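Local coordinates for LRA-12 (Uncultured bacterium, PDB 5AEB), which hydrolyses beta-lactam antibiotics, carbapenems among them, as a class B3 metallo-beta-lactamase with two zinc ions in its active site, at residues T82-H86 against Y87-G91; A57-A60 against L61-N65; M93-I96 against K97-G101; P10-N14 against A15-K19. All blocks are in the same frame, centred on the assembly; numbering follows the deposited sequence.

Contact 1: residues T82-H86 against Y87-G91; sequences TTQAH and YDHLG. With ZN (zinc ion), chain D; ZN (zinc ion), chain C.
Q84 and H89, ligands of different zinc ions, meet beside the metal pair, Q84 OE1 lying 3.1 Å from H89 CD2 with the amide and imidazole planes 67° apart. OE1 binds one zinc at 1.8 Å, joined there by H86 ND1 at 1.9 Å; H161 is the third protein ligand. The other zinc takes D88 OD2 at 2.0 Å and H89 NE2 at 1.9 Å, with H227 completing its protein ligands. One water bridges the two ions and donates weakly to D88 OD1. A second water, bound to the H89 zinc alone, accepts from Q84 NE2 (3.2 Å). The sequence is the His-X-His-X-Asp-His motif of the metallo-beta-lactamase superfamily, with glutamine in its first place. D88 CG sits between its own backbone N and carbonyl carbon (chi1 56°), which brings OD1 against H86 CB, the carboxylate 27° from the imidazole plane. Behind the ligands, H86 O receives H89 N at 2.9 Å and, weakly, L90 N. L90 packs back on the loop, CD1 on A85 CB (3.7 Å) and CD2 on T82, whose OG1 bonds to N53. The loop after strand 77-81 runs here into the short, weakly bonded helix 87-90, with M114 of helix 111-115 against A85 and L90.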
# COMPACT_ATOMS: atom_id res chain seq x y z
N THR A 82 -0.65 6.10 0.17
CA THR A 82 0.23 5.01 -0.21
C THR A 82 0.80 4.33 1.02
O THR A 82 0.99 4.97 2.04
CB THR A 82 1.39 5.44 -1.17
OG1 THR A 82 2.17 4.29 -1.57
CG2 THR A 82 2.33 6.46 -0.47
N THR A 83 1.10 3.04 0.91
CA THR A 83 1.76 2.32 1.99
C THR A 83 3.30 2.42 1.96
O THR A 83 3.99 1.93 2.89
CB THR A 83 1.36 0.86 1.95
OG1 THR A 83 1.60 0.36 0.62
CG2 THR A 83 -0.16 0.73 2.28
N GLN A 84 3.86 3.07 0.93
CA GLN A 84 5.21 2.75 0.54
C GLN A 84 5.65 3.63 -0.62
O GLN A 84 5.08 3.51 -1.71
CB GLN A 84 5.15 1.30 -0.05
CG GLN A 84 6.23 0.42 0.36
CD GLN A 84 6.36 -0.75 -0.56
OE1 GLN A 84 7.17 -0.71 -1.52
NE2 GLN A 84 5.59 -1.85 -0.26
N ALA A 85 6.74 4.39 -0.48
CA ALA A 85 7.18 5.21 -1.61
C ALA A 85 8.16 4.50 -2.56
O ALA A 85 9.35 4.84 -2.62
CB ALA A 85 7.74 6.55 -1.14
N HIS A 86 7.67 3.50 -3.27
CA HIS A 86 8.43 2.82 -4.30
C HIS A 86 7.65 2.90 -5.57
O HIS A 86 6.43 2.95 -5.53
CB HIS A 86 8.66 1.34 -3.98
CG HIS A 86 9.82 1.08 -3.06
ND1 HIS A 86 9.94 -0.07 -2.35
CD2 HIS A 86 10.94 1.85 -2.74
CE1 HIS A 86 11.06 -0.01 -1.60
NE2 HIS A 86 11.68 1.16 -1.86
N TYR A 87 8.36 2.84 -6.69
CA TYR A 87 7.76 3.04 -8.01
C TYR A 87 6.67 2.04 -8.36
O TYR A 87 5.79 2.36 -9.16
CB TYR A 87 8.83 3.03 -9.12
CG TYR A 87 9.39 1.66 -9.45
CD1 TYR A 87 10.44 1.12 -8.70
CD2 TYR A 87 8.84 0.89 -10.48
CE1 TYR A 87 10.95 -0.15 -8.99
CE2 TYR A 87 9.35 -0.38 -10.78
CZ TYR A 87 10.40 -0.89 -10.04
OH TYR A 87 10.89 -2.17 -10.34
N ASP A 88 6.73 0.84 -7.78
CA ASP A 88 5.68 -0.18 -7.99
C ASP A 88 4.35 0.15 -7.26
O ASP A 88 3.33 -0.48 -7.54
CB ASP A 88 6.18 -1.65 -7.71
CG ASP A 88 6.75 -1.85 -6.31
OD1 ASP A 88 7.47 -0.92 -5.80
OD2 ASP A 88 6.49 -2.95 -5.69
N HIS A 89 4.36 1.15 -6.38
CA HIS A 89 3.14 1.60 -5.69
C HIS A 89 2.81 3.05 -5.85
O HIS A 89 1.76 3.50 -5.36
CB HIS A 89 3.20 1.22 -4.22
CG HIS A 89 3.68 -0.19 -4.00
ND1 HIS A 89 2.88 -1.25 -4.13
CD2 HIS A 89 4.95 -0.69 -3.71
CE1 HIS A 89 3.59 -2.38 -3.90
NE2 HIS A 89 4.87 -2.03 -3.66
N LEU A 90 3.70 3.79 -6.54
CA LEU A 90 3.50 5.24 -6.79
C LEU A 90 3.69 5.63 -8.25
O LEU A 90 3.61 6.81 -8.59
CB LEU A 90 4.48 6.06 -5.95
CG LEU A 90 4.28 6.22 -4.45
CD1 LEU A 90 5.32 7.19 -3.91
CD2 LEU A 90 2.91 6.77 -4.16
N GLY A 91 3.95 4.63 -9.09
CA GLY A 91 4.16 4.86 -10.52
C GLY A 91 3.16 5.80 -11.18
O GLY A 91 3.56 6.71 -11.93
ZN ZN D . 8.73 -1.51 -1.95
ZN ZN C . 6.26 -3.36 -3.79
O HOH W 1 6.90 -4.11 -2.18
O HOH W 2 7.88 -2.41 -3.35

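Contact 2: residues A57-A60 against L61-N65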
# COMPACT_ATOMS: atom_id res chain seq x y z
N ALA A 57 3.94 3.18 -13.77
CA ALA A 57 3.53 4.35 -14.56
C ALA A 57 2.30 4.13 -15.47
O ALA A 57 1.37 4.95 -15.43
CB ALA A 57 4.71 4.95 -15.33
N ALA A 58 2.25 3.01 -16.20
CA ALA A 58 1.14 2.72 -17.17
C ALA A 58 -0.18 2.25 -16.53
O ALA A 58 -1.20 2.12 -17.22
CB ALA A 58 1.61 1.70 -18.22
N SER A 59 -0.17 2.01 -15.21
CA SER A 59 -1.34 1.50 -14.49
C SER A 59 -2.53 2.49 -14.36
O SER A 59 -3.65 2.09 -14.00
CB SER A 59 -0.92 1.01 -13.10
OG SER A 59 -0.56 2.11 -12.27
N ALA A 60 -2.30 3.77 -14.62
CA ALA A 60 -3.38 4.74 -14.48
C ALA A 60 -4.65 4.39 -15.28
O ALA A 60 -5.77 4.53 -14.75
CB ALA A 60 -2.90 6.14 -14.79
N LEU A 61 -4.49 3.90 -16.51
CA LEU A 61 -5.65 3.44 -17.31
C LEU A 61 -6.49 2.35 -16.61
O LEU A 61 -7.71 2.48 -16.50
CB LEU A 61 -5.21 2.97 -18.70
CG LEU A 61 -6.24 2.33 -19.66
CD1 LEU A 61 -7.48 3.22 -19.87
CD2 LEU A 61 -5.56 1.97 -21.00
N GLN A 62 -5.82 1.28 -16.15
CA GLN A 62 -6.51 0.17 -15.49
C GLN A 62 -7.25 0.64 -14.25
O GLN A 62 -8.35 0.20 -14.00
CB GLN A 62 -5.50 -0.88 -15.02
CG GLN A 62 -5.05 -1.86 -16.06
CD GLN A 62 -3.94 -2.72 -15.49
OE1 GLN A 62 -4.16 -3.45 -14.52
NE2 GLN A 62 -2.74 -2.60 -16.05
N ILE A 63 -6.59 1.46 -13.44
CA ILE A 63 -7.18 2.00 -12.21
C ILE A 63 -8.48 2.78 -12.48
O ILE A 63 -9.53 2.49 -11.87
CB ILE A 63 -6.15 2.85 -11.42
CG1 ILE A 63 -5.06 1.93 -10.88
CG2 ILE A 63 -6.83 3.61 -10.27
CD1 ILE A 63 -3.72 2.61 -10.66
N LYS A 64 -8.42 3.73 -13.42
CA LYS A 64 -9.61 4.50 -13.83
C LYS A 64 -10.70 3.54 -14.31
O LYS A 64 -11.86 3.71 -13.93
CB LYS A 64 -9.30 5.52 -14.93
CG LYS A 64 -8.05 6.38 -14.71
CD LYS A 64 -8.18 7.86 -15.11
CE LYS A 64 -8.59 8.14 -16.55
NZ LYS A 64 -7.47 8.67 -17.37
N ASN A 65 -10.32 2.54 -15.10
CA ASN A 65 -11.28 1.57 -15.66
C ASN A 65 -11.90 0.72 -14.56
O ASN A 65 -13.12 0.49 -14.57
CB ASN A 65 -10.61 0.63 -16.66
CG ASN A 65 -10.35 1.29 -18.00
OD1 ASN A 65 -10.92 2.35 -18.33
ND2 ASN A 65 -9.47 0.68 -18.79
O HOH W 3 -2.42 4.83 -18.29
O HOH W 4 -3.14 0.20 -17.13
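I63 folds back along S59 one helical turn earlier, and each atom of its longer branch meets that residue. CB stands 3.7 Å from S59 O. CG1, placed beside the backbone N by chi1 of -68°, comes to 3.4 Å from the same oxygen, and the terminal CD1 keeps an equal distance from it while also reaching S59 OG at 3.6 Å. The hydroxyl thus has a methyl on one flank, but its polar partner is L56 O, with a weak bond from G55 N besides. S59 O is also gripped from the backbone: I63 N donates to it at 3.1 Å, almost straight at 173° and nearly in line with the carbonyl. K64 N repeats the bond to A60 O. One step earlier, water takes part. A58 O receives two waters; one accepts from L61 N (2.9 Å), the other from Q62 N (3.1 Å) and weakly from Q62 NE2, so two waters join A58 O to the first amides of the helix. Q62 NE2 also reaches S18 O through a weak bond. The segments lead into and begin helix 60-69, the crossover of a beta-alpha-beta unit between the parallel neighbours strand 48-52 and strand 77-81. On its flank lies helix 93-100, whose E95, I96 and I99 receive A60, I63 and K64.

Contact 3: residues M93-I96 against K97-G101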
# COMPACT_ATOMS: atom_id res chain seq x y z
N MET A 93 0.77 7.68 -9.44
CA MET A 93 0.20 8.58 -8.43
C MET A 93 0.16 10.06 -8.85
O MET A 93 -0.86 10.73 -8.66
CB MET A 93 0.90 8.42 -7.09
CG MET A 93 0.20 9.16 -5.95
SD MET A 93 -1.47 8.49 -5.74
CE MET A 93 -1.16 7.02 -4.71
N ALA A 94 1.26 10.57 -9.41
CA ALA A 94 1.26 11.94 -9.94
C ALA A 94 0.14 12.15 -10.95
O ALA A 94 -0.58 13.14 -10.88
CB ALA A 94 2.61 12.30 -10.54
N GLU A 95 -0.04 11.19 -11.85
CA GLU A 95 -1.06 11.27 -12.87
C GLU A 95 -2.48 11.22 -12.29
O GLU A 95 -3.37 11.99 -12.71
CB GLU A 95 -0.87 10.16 -13.86
CG GLU A 95 -2.00 10.04 -14.86
CD GLU A 95 -1.62 9.20 -16.07
OE1 GLU A 95 -0.50 8.63 -16.10
OE2 GLU A 95 -2.46 9.13 -17.02
N ILE A 96 -2.70 10.32 -11.33
CA ILE A 96 -4.01 10.20 -10.73
C ILE A 96 -4.32 11.44 -9.91
O ILE A 96 -5.46 11.91 -9.87
CB ILE A 96 -4.18 8.87 -9.97
CG1 ILE A 96 -4.46 7.78 -11.00
CG2 ILE A 96 -5.34 8.89 -8.98
CD1 ILE A 96 -3.88 6.45 -10.60
N LYS A 97 -3.30 12.01 -9.29
CA LYS A 97 -3.52 13.19 -8.50
C LYS A 97 -3.85 14.35 -9.42
O LYS A 97 -4.69 15.21 -9.08
CB LYS A 97 -2.30 13.52 -7.64
CG LYS A 97 -2.59 14.63 -6.65
CD LYS A 97 -1.33 15.10 -5.95
CE LYS A 97 -1.69 16.26 -5.04
NZ LYS A 97 -0.49 17.11 -4.85
N LYS A 98 -3.17 14.40 -10.57
CA LYS A 98 -3.41 15.49 -11.51
C LYS A 98 -4.84 15.50 -11.98
O LYS A 98 -5.50 16.54 -11.96
CB LYS A 98 -2.47 15.40 -12.72
CG LYS A 98 -1.15 16.09 -12.43
CD LYS A 98 -0.16 15.55 -13.45
CE LYS A 98 1.04 16.43 -13.51
NZ LYS A 98 0.66 17.48 -14.45
N ILE A 99 -5.31 14.32 -12.37
CA ILE A 99 -6.62 14.15 -12.97
C ILE A 99 -7.76 14.31 -11.96
O ILE A 99 -8.76 14.94 -12.25
CB ILE A 99 -6.75 12.75 -13.66
CG1 ILE A 99 -5.85 12.70 -14.90
CG2 ILE A 99 -8.20 12.46 -14.03
CD1 ILE A 99 -5.55 11.30 -15.39
N THR A 100 -7.59 13.78 -10.76
CA THR A 100 -8.64 13.81 -9.75
C THR A 100 -8.65 15.10 -8.95
O THR A 100 -9.68 15.49 -8.44
CB THR A 100 -8.48 12.65 -8.73
OG1 THR A 100 -7.15 12.67 -8.17
CG2 THR A 100 -8.73 11.30 -9.39
N GLY A 101 -7.49 15.74 -8.81
CA GLY A 101 -7.36 16.87 -7.85
C GLY A 101 -7.54 16.48 -6.38
O GLY A 101 -7.84 17.32 -5.54
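M93 O takes the amide of K97 at 2.8 Å, the first of four consecutive i to i+4 bonds; A94 to K98, E95 to I99 and I96 to T100 follow. G101 then leaves the helix with positive phi, though its N still donates to K97 O. At this end I96 O is held twice, by T100 N at 3.0 Å and by T100 OG1 at a short 2.5 Å, the two donors approaching from opposite faces of the carbonyl plane. The threonine hydroxyl lies between its own backbone N and carbonyl carbon (chi1 54°), which turns it back onto the preceding turn; T100 OG1 is also hydrogen-bonded with A102 N, so it ties the last turn to the exit loop. T100 CG2 touches I96 CG2 more loosely, at 4.2 Å. On the outer surface E95 and I99 run alongside each other in one direction, with E95 CG 3.8 Å from I99 CD1. K98 runs its CB, CG and CD past A94 O, CG being the nearest at 3.4 Å. K97 CB likewise rests 3.3 Å from M93 O, and its extended chain carries NZ to I135 O, with D137 a long, weak ionic partner. The helix lies in the connection between the parallel strands 77-81 and 103-107: M93, I96 and K97 pack on L80 of the former, while E95, I96 and I99 meet helix 60-69.

Contact 4: residues P10-N14 against A15-K19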
# COMPACT_ATOMS: atom_id res chain seq x y z
N PRO A 10 12.49 1.74 -13.43
CA PRO A 10 13.39 0.58 -13.55
C PRO A 10 12.75 -0.57 -14.33
O PRO A 10 11.51 -0.65 -14.40
CB PRO A 10 13.61 0.17 -12.09
CG PRO A 10 13.33 1.41 -11.32
CD PRO A 10 12.17 2.02 -12.03
N THR A 11 13.58 -1.42 -14.92
CA THR A 11 13.15 -2.62 -15.64
C THR A 11 12.24 -3.47 -14.77
O THR A 11 12.58 -3.77 -13.62
CB THR A 11 14.37 -3.47 -16.07
OG1 THR A 11 15.24 -2.66 -16.88
CG2 THR A 11 13.94 -4.73 -16.83
N VAL A 12 11.09 -3.84 -15.30
CA VAL A 12 10.17 -4.73 -14.59
C VAL A 12 10.22 -6.09 -15.27
O VAL A 12 9.85 -6.21 -16.43
CB VAL A 12 8.71 -4.21 -14.57
CG1 VAL A 12 7.80 -5.23 -13.87
CG2 VAL A 12 8.63 -2.84 -13.91
N SER A 13 10.68 -7.09 -14.52
CA SER A 13 10.81 -8.46 -15.02
C SER A 13 9.55 -9.31 -14.79
O SER A 13 9.36 -10.32 -15.44
CB SER A 13 12.02 -9.13 -14.36
OG SER A 13 11.90 -9.11 -12.93
N ASN A 14 8.69 -8.88 -13.86
CA ASN A 14 7.50 -9.63 -13.45
C ASN A 14 6.24 -9.15 -14.18
O ASN A 14 5.67 -8.12 -13.82
CB ASN A 14 7.34 -9.46 -11.94
CG ASN A 14 6.21 -10.28 -11.35
OD1 ASN A 14 5.26 -10.68 -12.02
ND2 ASN A 14 6.32 -10.53 -10.06
N ALA A 15 5.82 -9.90 -15.19
CA ALA A 15 4.65 -9.54 -16.01
C ALA A 15 3.36 -9.29 -15.21
O ALA A 15 2.52 -8.51 -15.64
CB ALA A 15 4.39 -10.60 -17.07
N ASP A 16 3.20 -9.97 -14.08
CA ASP A 16 2.02 -9.80 -13.21
C ASP A 16 1.87 -8.38 -12.63
O ASP A 16 0.77 -8.01 -12.21
CB ASP A 16 2.03 -10.84 -12.07
CG ASP A 16 1.67 -12.25 -12.55
OD1 ASP A 16 1.21 -12.40 -13.70
OD2 ASP A 16 1.84 -13.22 -11.78
N TRP A 17 2.95 -7.59 -12.61
CA TRP A 17 2.86 -6.21 -12.15
C TRP A 17 1.99 -5.37 -13.04
O TRP A 17 1.26 -4.53 -12.57
CB TRP A 17 4.25 -5.60 -12.00
CG TRP A 17 4.99 -6.08 -10.76
CD1 TRP A 17 4.71 -7.19 -9.95
CD2 TRP A 17 6.19 -5.48 -10.16
NE1 TRP A 17 5.61 -7.28 -8.92
CE2 TRP A 17 6.53 -6.31 -8.99
CE3 TRP A 17 7.01 -4.40 -10.47
CZ2 TRP A 17 7.63 -6.03 -8.17
CZ3 TRP A 17 8.09 -4.12 -9.63
CH2 TRP A 17 8.40 -4.92 -8.52
N SER A 18 2.02 -5.61 -14.34
CA SER A 18 1.17 -4.85 -15.26
C SER A 18 -0.05 -5.63 -15.76
O SER A 18 -0.93 -5.04 -16.37
CB SER A 18 2.00 -4.38 -16.46
OG SER A 18 2.57 -5.51 -17.08
N LYS A 19 -0.11 -6.93 -15.47
CA LYS A 19 -1.24 -7.76 -15.88
C LYS A 19 -2.59 -7.28 -15.28
O LYS A 19 -2.73 -7.19 -14.08
CB LYS A 19 -0.94 -9.20 -15.48
CG LYS A 19 -1.97 -10.23 -15.93
CD LYS A 19 -1.37 -11.62 -15.87
CE LYS A 19 -2.34 -12.65 -16.44
NZ LYS A 19 -3.35 -13.07 -15.43
O HOH W 5 5.05 -6.05 -15.68
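N14 lies against one face of the W17 indole, its CB over the five-membered ring in a CH-pi contact 4.1 Å from the centroid and only 13° off the normal. The amide follows the ring at a shallow tilt, the planes 26° apart, with ND2 of N14 3.5 Å from W17 NE1; the indole nitrogen has its own weak bond to D37. With CG anti to the backbone nitrogen (chi1 -175°), N14 bends OD1 forward to accept from D16 N at 3.0 Å, a bond of the Asx-turn kind. The main chain adds a type I beta turn: W17 N donates to N14 O at 3.0 Å, and A15 and D16 occupy the two corners with helical backbone angles. A water also gives a proton to N14 O (2.9 Å) and pairs with S18 OG at the same length. V12 also touches the tryptophan, its CG1 3.6 Å from W17 CE3 as the two side chains slant across each other. Beyond this N-terminal loop the indole packs on Y87 and D88 of helix 87-90 and on the ring of the zinc ligand H227, while W17 O bonds to T35 OG1.

How the contacts relate
Contact 1 holds the two zinc ions, and the other three lie around it. Contact 4 comes nearest to the metals: W17 is about 5 Å from a zinc by nearest side-chain atom, and its CZ3 lies 3.7 Å from D88 CB and 3.5 Å from Y87 OH, so the N-terminal loop borders the active site. Contacts 2 and 3 pack as neighbouring helices, I63 CD1 3.8 Å from I96 CD1 and A60 CB 3.6 Å from E95 CD, their nearest side chains about 12 and 13 Å from a zinc. Contact 3 follows contact 1 closely in sequence, contact 2 touches it through A57 and G91, and contacts 3 and 4 stay about 12 Å apart at their nearest atoms.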